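Local coordinates for putative exported protein (Bacteroides fragilis NCTC 9343, PDB 3IEE) that is of unknown function but folds as an all-helical, probably exported protein whose natural precursor has a lipoprotein signature, consistent with a place in the cell envelope, at residues E25-Y30 against E156-V161; N166-Q171 against E224-S229; S180-I185 against S235-F240. One frame throughout, in Å; residues are numbered along the deposited sequence. Where two conformers were deposited one is given.

Contact 1. Residues E25-Y30 against E156-V161. With EDO (1,2-ethanediol), chain B; EDO (1,2-ethanediol), chain H.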
loop_
_atom_site.group_PDB
_atom_site.type_symbol
_atom_site.label_atom_id
_atom_site.label_comp_id
_atom_site.label_asym_id
_atom_site.label_seq_id
_atom_site.Cartn_x
_atom_site.Cartn_y
_atom_site.Cartn_z
ATOM N N GLU A 25 -2.703 19.118 9.094
ATOM C CA GLU A 25 -3.953 18.462 8.731
ATOM C C GLU A 25 -3.754 17.514 7.559
ATOM O O GLU A 25 -4.318 16.431 7.517
ATOM C CB GLU A 25 -5.026 19.476 8.394
ATOM C CG GLU A 25 -5.647 20.166 9.575
ATOM C CD GLU A 25 -6.182 19.194 10.608
ATOM O OE1 GLU A 25 -6.876 18.225 10.239
ATOM O OE2 GLU A 25 -5.848 19.381 11.793
ATOM N N VAL A 26 -2.921 17.928 6.603
ATOM C CA VAL A 26 -2.605 17.109 5.427
ATOM C C VAL A 26 -1.931 15.820 5.867
ATOM O O VAL A 26 -2.338 14.725 5.482
ATOM C CB VAL A 26 -1.748 17.830 4.446
ATOM C CG1 VAL A 26 -1.146 16.826 3.389
ATOM C CG2 VAL A 26 -2.577 18.970 3.754
ATOM N N ILE A 27 -0.945 15.957 6.737
ATOM C CA ILE A 27 -0.216 14.766 7.237
ATOM C C ILE A 27 -1.094 13.864 8.112
ATOM O O ILE A 27 -1.031 12.629 7.987
ATOM C CB ILE A 27 1.125 15.154 7.910
ATOM C CG1 ILE A 27 2.050 15.892 6.923
ATOM C CG2 ILE A 27 1.848 13.907 8.438
ATOM C CD1 ILE A 27 2.439 15.082 5.770
ATOM N N LYS A 28 -1.942 14.478 8.939
ATOM C CA LYS A 28 -2.951 13.770 9.730
ATOM C C LYS A 28 -3.794 12.871 8.830
ATOM O O LYS A 28 -3.927 11.673 9.072
ATOM C CB LYS A 28 -3.848 14.750 10.456
ATOM C CG LYS A 28 -3.255 15.316 11.748
ATOM C CD LYS A 28 -4.085 16.510 12.222
ATOM C CE LYS A 28 -3.946 16.822 13.716
ATOM N NZ LYS A 28 -4.822 17.954 14.068
ATOM N N TYR A 29 -4.320 13.453 7.754
ATOM C CA TYR A 29 -5.177 12.682 6.820
ATOM C C TYR A 29 -4.429 11.539 6.157
ATOM O O TYR A 29 -4.987 10.435 5.986
ATOM C CB TYR A 29 -5.831 13.592 5.801
ATOM C CG TYR A 29 -6.827 12.901 4.900
ATOM C CD1 TYR A 29 -6.403 12.264 3.728
ATOM C CD2 TYR A 29 -8.182 12.855 5.211
ATOM C CE1 TYR A 29 -7.329 11.639 2.875
ATOM C CE2 TYR A 29 -9.112 12.234 4.374
ATOM C CZ TYR A 29 -8.663 11.596 3.205
ATOM O OH TYR A 29 -9.541 10.964 2.357
ATOM N N TYR A 30 -3.178 11.777 5.781
ATOM C CA TYR A 30 -2.304 10.739 5.261
ATOM C C TYR A 30 -2.145 9.622 6.300
ATOM O O TYR A 30 -2.287 8.448 5.982
ATOM C CB TYR A 30 -0.896 11.262 4.903
ATOM C CG TYR A 30 0.045 10.118 4.530
ATOM C CD1 TYR A 30 0.054 9.577 3.256
ATOM C CD2 TYR A 30 0.880 9.543 5.482
ATOM C CE1 TYR A 30 0.889 8.508 2.929
ATOM C CE2 TYR A 30 1.703 8.483 5.157
ATOM C CZ TYR A 30 1.718 7.970 3.906
ATOM O OH TYR A 30 2.583 6.903 3.642
ATOM N N GLU A 156 4.159 16.006 0.412
ATOM C CA GLU A 156 5.491 16.536 0.188
ATOM C C GLU A 156 5.544 18.052 0.541
ATOM O O GLU A 156 6.418 18.511 1.240
ATOM C CB GLU A 156 5.877 16.328 -1.257
ATOM C CG GLU A 156 7.275 16.797 -1.558
ATOM C CD GLU A 156 7.666 16.322 -2.942
ATOM O OE1 GLU A 156 7.296 17.027 -3.892
ATOM O OE2 GLU A 156 8.238 15.200 -3.052
ATOM N N GLN A 157 4.576 18.800 0.042
ATOM C CA GLN A 157 4.430 20.211 0.404
ATOM C C GLN A 157 4.275 20.434 1.906
ATOM O O GLN A 157 4.864 21.380 2.471
ATOM C CB GLN A 157 3.249 20.847 -0.362
ATOM C CG GLN A 157 3.536 20.999 -1.869
ATOM C CD GLN A 157 4.922 21.632 -2.159
ATOM O OE1 GLN A 157 5.263 22.695 -1.614
ATOM N NE2 GLN A 157 5.737 20.951 -2.987
ATOM N N ALA A 158 3.513 19.556 2.566
ATOM C CA ALA A 158 3.224 19.666 4.007
ATOM C C ALA A 158 4.516 19.422 4.811
ATOM O O ALA A 158 4.820 20.154 5.799
ATOM C CB ALA A 158 2.125 18.692 4.392
ATOM N N GLU A 159 5.281 18.420 4.382
ATOM C CA GLU A 159 6.615 18.172 4.996
ATOM C C GLU A 159 7.550 19.356 4.947
ATOM O O GLU A 159 8.263 19.655 5.907
ATOM C CB GLU A 159 7.290 16.910 4.411
ATOM C CG GLU A 159 6.571 15.635 4.665
ATOM C CD GLU A 159 7.085 14.451 3.844
ATOM O OE1 GLU A 159 8.020 14.660 3.067
ATOM O OE2 GLU A 159 6.501 13.330 3.958
ATOM N N LEU A 160 7.601 20.023 3.814
ATOM C CA LEU A 160 8.466 21.171 3.638
ATOM C C LEU A 160 8.096 22.251 4.650
ATOM O O LEU A 160 8.980 22.909 5.216
ATOM C CB LEU A 160 8.334 21.715 2.222
ATOM C CG LEU A 160 8.971 20.887 1.123
ATOM C CD1 LEU A 160 8.452 21.320 -0.211
ATOM C CD2 LEU A 160 10.462 21.062 1.192
ATOM N N VAL A 161 6.807 22.432 4.895
ATOM C CA VAL A 161 6.370 23.392 5.938
ATOM C C VAL A 161 6.802 22.981 7.365
ATOM O O VAL A 161 7.354 23.800 8.147
ATOM C CB VAL A 161 4.805 23.645 5.854
ATOM C CG1 VAL A 161 4.263 24.444 7.074
ATOM C CG2 VAL A 161 4.432 24.346 4.567
HETATM C C1 EDO B . 4.656 10.323 4.176
HETATM O O1 EDO B . 5.156 9.948 5.451
HETATM C C2 EDO B . 3.662 11.482 4.286
HETATM O O2 EDO B . 4.167 12.679 4.903
HETATM C C1 EDO H . 1.936 3.275 0.956
HETATM O O1 EDO H . 2.510 3.287 -0.371
HETATM C C2 EDO H . 2.753 4.089 1.965
HETATM O O2 EDO H . 2.612 5.517 1.735
#
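Beside the point where V26 and I27 meet A158, at a helix-helix crossing of this all-helical fold, the ring of Y30 carries one 1,2-ethanediol over a face and a second at its edge. C2 of the first diol lies 3.6 Å from Y30 CD2, offset toward the rim rather than over the ring centre. The second places its O2 in the ring plane beside Y30 OH, but that hydroxyl pair is so short that its detail is doubtful. Both diols probably come from the crystallisation liquor.

The crossing sets helix 17-40 over the C-terminal end of helix 123-162. The short segments run at 129° to each other, nearer antiparallel than parallel, with axes 9.2 Å apart. An alanine at the crossing illustrates how a small residue permits such closeness: the CA atoms of V26 and A158 approach to 6.5 Å. The methyl of A158 is touched by two neighbours on one helix, V26 through CG1 at 3.9 Å and I27 through CG1 at 3.8 Å. In I27 two successive bends (chi1 -60°, chi2 -62°) fold CD1 back beside that same methyl, so both ends of the CG1-CD1 bond lie against it. F85 and C84 add to the packing around V26.

The polar flank is built differently. E159 stretches out beyond CG, and its carboxylate forms a salt bridge through OE2 with R176 of helix 169-189, which probably helps to keep the group ionised. The same oxygen has a second partner, so that two groups hold it: O2 of the face-bound diol donates a hydrogen bond to E159 OE2 at 2.6 Å.

Contact 2. Residues N166-Q171 against E224-S229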
loop_
_atom_site.group_PDB
_atom_site.type_symbol
_atom_site.label_atom_id
_atom_site.label_comp_id
_atom_site.label_asym_id
_atom_site.label_seq_id
_atom_site.Cartn_x
_atom_site.Cartn_y
_atom_site.Cartn_z
ATOM N N ASN A 166 14.536 22.532 10.049
ATOM C CA ASN A 166 15.225 21.307 10.426
ATOM C C ASN A 166 16.450 21.083 9.504
ATOM O O ASN A 166 16.291 20.890 8.315
ATOM C CB ASN A 166 14.263 20.095 10.358
ATOM C CG ASN A 166 14.832 18.855 10.996
ATOM O OD1 ASN A 166 15.987 18.494 10.774
ATOM N ND2 ASN A 166 14.009 18.152 11.767
ATOM N N PRO A 167 17.668 21.069 10.075
ATOM C CA PRO A 167 18.843 20.932 9.197
ATOM C C PRO A 167 18.878 19.596 8.430
ATOM O O PRO A 167 19.606 19.503 7.448
ATOM C CB PRO A 167 20.034 21.019 10.169
ATOM C CG PRO A 167 19.499 20.691 11.492
ATOM C CD PRO A 167 18.043 21.149 11.497
ATOM N N LEU A 168 18.111 18.606 8.879
ATOM C CA LEU A 168 18.018 17.308 8.187
ATOM C C LEU A 168 16.728 17.102 7.391
ATOM O O LEU A 168 16.385 15.959 7.053
ATOM C CB LEU A 168 18.178 16.177 9.178
ATOM C CG LEU A 168 19.444 16.186 10.022
ATOM C CD1 LEU A 168 19.368 15.081 11.011
ATOM C CD2 LEU A 168 20.694 16.068 9.144
ATOM N N LYS A 169 16.060 18.193 7.024
ATOM C CA LYS A 169 14.824 18.113 6.237
ATOM C C LYS A 169 14.971 17.219 5.010
ATOM O O LYS A 169 14.148 16.352 4.796
ATOM C CB LYS A 169 14.402 19.528 5.841
ATOM C CG LYS A 169 13.293 19.627 4.795
ATOM C CD LYS A 169 12.871 21.069 4.602
ATOM C CE LYS A 169 13.750 21.831 3.663
ATOM N NZ LYS A 169 13.884 23.252 4.184
ATOM N N ALA A 170 15.996 17.445 4.179
ATOM C CA ALA A 170 16.146 16.618 2.958
ATOM C C ALA A 170 16.251 15.123 3.264
ATOM O O ALA A 170 15.614 14.260 2.591
ATOM C CB ALA A 170 17.357 17.065 2.087
ATOM N N GLN A 171 17.050 14.795 4.271
ATOM C CA GLN A 171 17.265 13.399 4.658
ATOM C C GLN A 171 15.950 12.793 5.189
ATOM O O GLN A 171 15.505 11.709 4.775
ATOM C CB GLN A 171 18.403 13.283 5.690
ATOM C CG GLN A 171 19.801 13.665 5.147
ATOM C CD GLN A 171 20.046 15.133 4.942
ATOM O OE1 GLN A 171 19.276 15.975 5.411
ATOM N NE2 GLN A 171 21.182 15.481 4.289
ATOM N N GLU A 224 26.044 13.229 13.856
ATOM C CA GLU A 224 26.851 12.051 13.575
ATOM C C GLU A 224 26.042 10.756 13.631
ATOM O O GLU A 224 26.184 9.883 12.769
ATOM C CB GLU A 224 28.025 12.011 14.557
ATOM C CG GLU A 224 29.036 13.172 14.351
ATOM C CD GLU A 224 28.669 14.514 15.043
ATOM O OE1 GLU A 224 27.664 14.618 15.805
ATOM O OE2 GLU A 224 29.420 15.487 14.819
ATOM N N GLY A 225 25.191 10.643 14.644
ATOM C CA GLY A 225 24.266 9.494 14.794
ATOM C C GLY A 225 23.242 9.398 13.674
ATOM O O GLY A 225 23.002 8.320 13.119
ATOM N N GLU A 226 22.646 10.537 13.343
ATOM C CA GLU A 226 21.621 10.625 12.309
ATOM C C GLU A 226 22.224 10.286 10.940
ATOM O O GLU A 226 21.600 9.585 10.141
ATOM C CB GLU A 226 20.998 12.022 12.294
ATOM C CG GLU A 226 20.171 12.366 13.536
ATOM C CD GLU A 226 20.959 12.943 14.709
ATOM O OE1 GLU A 226 22.200 13.067 14.666
ATOM O OE2 GLU A 226 20.287 13.256 15.723
HETATM N N MSE A 227 23.447 10.753 10.704
HETATM C CA MSE A 227 24.140 10.430 9.460
HETATM C C MSE A 227 24.382 8.923 9.334
HETATM O O MSE A 227 24.133 8.335 8.295
HETATM C CB MSE A 227 25.446 11.209 9.317
HETATM C CG MSE A 227 25.268 12.709 9.056
HETATM SE SE MSE A 227 24.328 13.126 7.404
HETATM C CE MSE A 227 22.681 13.438 8.033
ATOM N N LYS A 228 24.807 8.293 10.422
ATOM C CA LYS A 228 25.057 6.883 10.381
ATOM C C LYS A 228 23.766 6.114 10.122
ATOM O O LYS A 228 23.757 5.204 9.277
ATOM C CB LYS A 228 25.746 6.429 11.687
ATOM C CG LYS A 228 27.222 6.779 11.793
ATOM C CD LYS A 228 27.859 6.086 13.023
ATOM C CE LYS A 228 28.982 6.918 13.696
ATOM N NZ LYS A 228 30.100 6.079 14.284
ATOM N N SER A 229 22.710 6.483 10.859
ATOM C CA SER A 229 21.389 5.915 10.703
ATOM C C SER A 229 20.927 6.028 9.240
ATOM O O SER A 229 20.528 5.024 8.627
ATOM C CB SER A 229 20.394 6.631 11.620
ATOM O OG SER A 229 19.148 5.967 11.606
#
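L168 meets M227 and E226 where two helix starts come together: a type I turn from N166 to K169 leads into helix 169-189, with L168 at its N-cap position, and the partner is the first part of helix 224-247. The two methyls of L168 divide the contact into a tight half and a loose one. CD2 presses on CE of M227, a selenomethionine, at 3.5 Å, closer than carbons usually come. Folded at both chi2 (-62°) and chi3, the M227 chain curls its end toward the leucine, although the side chain does not leave the backbone in that direction. The same CE also approaches Q171 CG at 4.1 Å, and V220, in the loop before helix 224-247, touches both L168 and Q171.

On the solvent side the packing thins. There L168 CD1 lies 3.7 Å from CB of the exposed E226, the two side chains crossing at about a right angle, and the glutamate contributes its aliphatic carbons, CB and CG. Behind the leucine its own backbone is fixed by an Asx turn: N166 OD1 accepts from L168 N at 2.8 Å on an in-plane lone pair, with an N-H...O angle of 151°.

Contact 3. Residues S180-I185 against S235-F240. With EDO (1,2-ethanediol), chain H.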
loop_
_atom_site.group_PDB
_atom_site.type_symbol
_atom_site.label_atom_id
_atom_site.label_comp_id
_atom_site.label_asym_id
_atom_site.label_seq_id
_atom_site.Cartn_x
_atom_site.Cartn_y
_atom_site.Cartn_z
ATOM N N SER A 180 7.556 5.008 1.594
ATOM C CA SER A 180 6.261 4.904 0.864
ATOM C C SER A 180 6.403 4.105 -0.442
ATOM O O SER A 180 5.566 3.274 -0.777
ATOM C CB SER A 180 5.677 6.286 0.552
ATOM O OG SER A 180 5.332 6.951 1.770
ATOM N N THR A 181 7.484 4.338 -1.173
ATOM C CA THR A 181 7.699 3.656 -2.420
ATOM C C THR A 181 7.905 2.170 -2.164
ATOM O O THR A 181 7.363 1.326 -2.922
ATOM C CB THR A 181 8.889 4.250 -3.246
ATOM O OG1 THR A 181 8.794 5.691 -3.321
ATOM C CG2 THR A 181 8.881 3.710 -4.679
HETATM N N MSE A 182 8.714 1.803 -1.156
HETATM C CA MSE A 182 8.894 0.380 -0.800
HETATM C C MSE A 182 7.563 -0.290 -0.441
HETATM O O MSE A 182 7.288 -1.415 -0.884
HETATM C CB MSE A 182 9.921 0.200 0.305
HETATM C CG MSE A 182 11.355 0.504 -0.200
HETATM SE SE MSE A 182 12.690 0.028 1.149
HETATM C CE MSE A 182 12.461 1.567 2.334
ATOM N N GLN A 183 6.731 0.407 0.321
ATOM C CA GLN A 183 5.427 -0.165 0.703
ATOM C C GLN A 183 4.532 -0.349 -0.520
ATOM O O GLN A 183 3.768 -1.316 -0.614
ATOM C CB GLN A 183 4.760 0.705 1.783
ATOM C CG GLN A 183 3.517 0.100 2.379
ATOM C CD GLN A 183 3.803 -1.201 3.105
ATOM O OE1 GLN A 183 4.507 -1.195 4.109
ATOM N NE2 GLN A 183 3.285 -2.327 2.593
ATOM N N SER A 184 4.612 0.587 -1.454
ATOM C CA SER A 184 3.839 0.484 -2.695
ATOM C C SER A 184 4.268 -0.760 -3.495
ATOM O O SER A 184 3.459 -1.491 -4.110
ATOM C CB SER A 184 4.028 1.739 -3.543
ATOM O OG SER A 184 3.124 1.672 -4.596
ATOM N N ILE A 185 5.587 -0.993 -3.519
ATOM C CA ILE A 185 6.119 -2.157 -4.222
ATOM C C ILE A 185 5.656 -3.450 -3.541
ATOM O O ILE A 185 5.221 -4.432 -4.208
ATOM C CB ILE A 185 7.674 -2.113 -4.281
ATOM C CG1 ILE A 185 8.128 -0.973 -5.237
ATOM C CG2 ILE A 185 8.243 -3.532 -4.613
ATOM C CD1 ILE A 185 9.599 -0.531 -5.133
ATOM N N SER A 235 21.682 2.011 2.465
ATOM C CA SER A 235 22.260 0.700 2.149
ATOM C C SER A 235 21.181 -0.376 2.101
ATOM O O SER A 235 21.165 -1.232 1.190
ATOM C CB SER A 235 23.372 0.361 3.156
ATOM O OG SER A 235 23.993 -0.879 2.836
ATOM N N GLN A 236 20.233 -0.292 3.012
ATOM C CA GLN A 236 19.127 -1.246 3.061
ATOM C C GLN A 236 18.131 -1.081 1.913
ATOM O O GLN A 236 17.554 -2.064 1.408
ATOM C CB GLN A 236 18.441 -1.139 4.405
ATOM C CG GLN A 236 19.384 -1.655 5.440
ATOM C CD GLN A 236 18.816 -1.584 6.814
ATOM O OE1 GLN A 236 17.728 -2.107 7.046
ATOM N NE2 GLN A 236 19.537 -0.960 7.744
ATOM N N VAL A 237 17.934 0.157 1.505
ATOM C CA VAL A 237 17.109 0.416 0.326
ATOM C C VAL A 237 17.734 -0.231 -0.903
ATOM O O VAL A 237 17.066 -0.880 -1.701
ATOM C CB VAL A 237 16.869 1.920 0.083
ATOM C CG1 VAL A 237 16.132 2.107 -1.264
ATOM C CG2 VAL A 237 16.152 2.553 1.286
ATOM N N GLU A 238 19.028 -0.076 -1.061
ATOM C CA GLU A 238 19.743 -0.681 -2.157
ATOM C C GLU A 238 19.616 -2.220 -2.134
ATOM O O GLU A 238 19.361 -2.849 -3.169
ATOM C CB GLU A 238 21.167 -0.193 -2.150
ATOM C CG GLU A 238 21.961 -0.705 -3.350
ATOM C CD GLU A 238 23.121 0.152 -3.747
ATOM O OE1 GLU A 238 23.269 1.273 -3.260
ATOM O OE2 GLU A 238 23.922 -0.324 -4.585
ATOM N N THR A 239 19.752 -2.815 -0.953
ATOM C CA THR A 239 19.527 -4.262 -0.797
ATOM C C THR A 239 18.120 -4.667 -1.220
ATOM O O THR A 239 17.902 -5.700 -1.879
ATOM C CB THR A 239 19.775 -4.643 0.676
ATOM O OG1 THR A 239 21.158 -4.380 0.944
ATOM C CG2 THR A 239 19.435 -6.109 0.992
ATOM N N PHE A 240 17.162 -3.851 -0.827
ATOM C CA PHE A 240 15.758 -4.097 -1.169
ATOM C C PHE A 240 15.535 -4.063 -2.694
ATOM O O PHE A 240 14.902 -4.951 -3.268
ATOM C CB PHE A 240 14.890 -3.070 -0.473
ATOM C CG PHE A 240 13.435 -3.202 -0.781
ATOM C CD1 PHE A 240 12.834 -2.501 -1.843
ATOM C CD2 PHE A 240 12.641 -3.968 0.026
ATOM C CE1 PHE A 240 11.430 -2.606 -2.091
ATOM C CE2 PHE A 240 11.286 -4.079 -0.217
ATOM C CZ PHE A 240 10.681 -3.399 -1.242
HETATM C C1 EDO H . 1.936 3.275 0.956
HETATM O O1 EDO H . 2.510 3.287 -0.371
HETATM C C2 EDO H . 2.753 4.089 1.965
HETATM O O2 EDO H . 2.612 5.517 1.735
#
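A Met-aromatic contact joins two helices of the C-terminal helical bundle, 169-189 and 224-247, deep in the protein. M182 meets F240 across segments that run nearly parallel, at 21°, with axes 11.9 Å apart. Such spacing is too wide for backbones to meet and must be bridged by long side chains. M182, here a selenomethionine, lays its CG and SE over one face of the F240 ring. SE stands 4.0 Å from the ring centroid and 19° off the normal; CG makes a CH-pi contact nearer the rim, 3.6 Å from F240 CE1. With the M182 chain extended as far as SE, a bend at chi3 (-77°) then turns CE to V237, whose CG2 it meets at 4.0 Å.

The ring's edge has a different neighbour. I185, one turn on from M182, brings CD1 close to the ring plane, 4.1 Å from F240 CE1, so that one helix supplies both a face and an edge contact to the same phenyl group. L207 of helix 197-215 and F265 of helix 255-268 also touch M182, placing it where all four helices of this region converge.

The other side of helix 169-189 is polar. S180 OG shares a 3.1 Å hydrogen bond with O2 of a 1,2-ethanediol, while O1 of that diol donates to S180 O. Nearby, S184 OG bonds to Q145 of helix 123-162.

The chemistry implies cohesion by dispersion and by the attraction of a polarisable chalcogen for a ring face. Such forces constrain direction less than hydrogen bonds do, leaving the exact fit to the shapes of M182, I185, V237 and F240.

Helix 169-189 takes part in contacts 2 and 3 and also lies against contact 1. Contacts 2 and 3 are two levels of the same pairing of helices 169-189 and 224-247, their centres about 19 Å apart: contact 2 near the helix starts, contact 3 in the buried interior. Contact 1, about 20 Å from contact 2 and 21 Å from contact 3 between centres, pairs helices 17-40 and 123-162, yet touches both. L160 CD2 packs on K169 CD at 4.2 Å, and Y30 OH lies 3.3 Å from S180 OG, a weak hydrogen bond. One ethanediol lies beside both hydroxyls; it is hydrogen-bonded to S180 OG, while its very short approach to Y30 OH is doubtful.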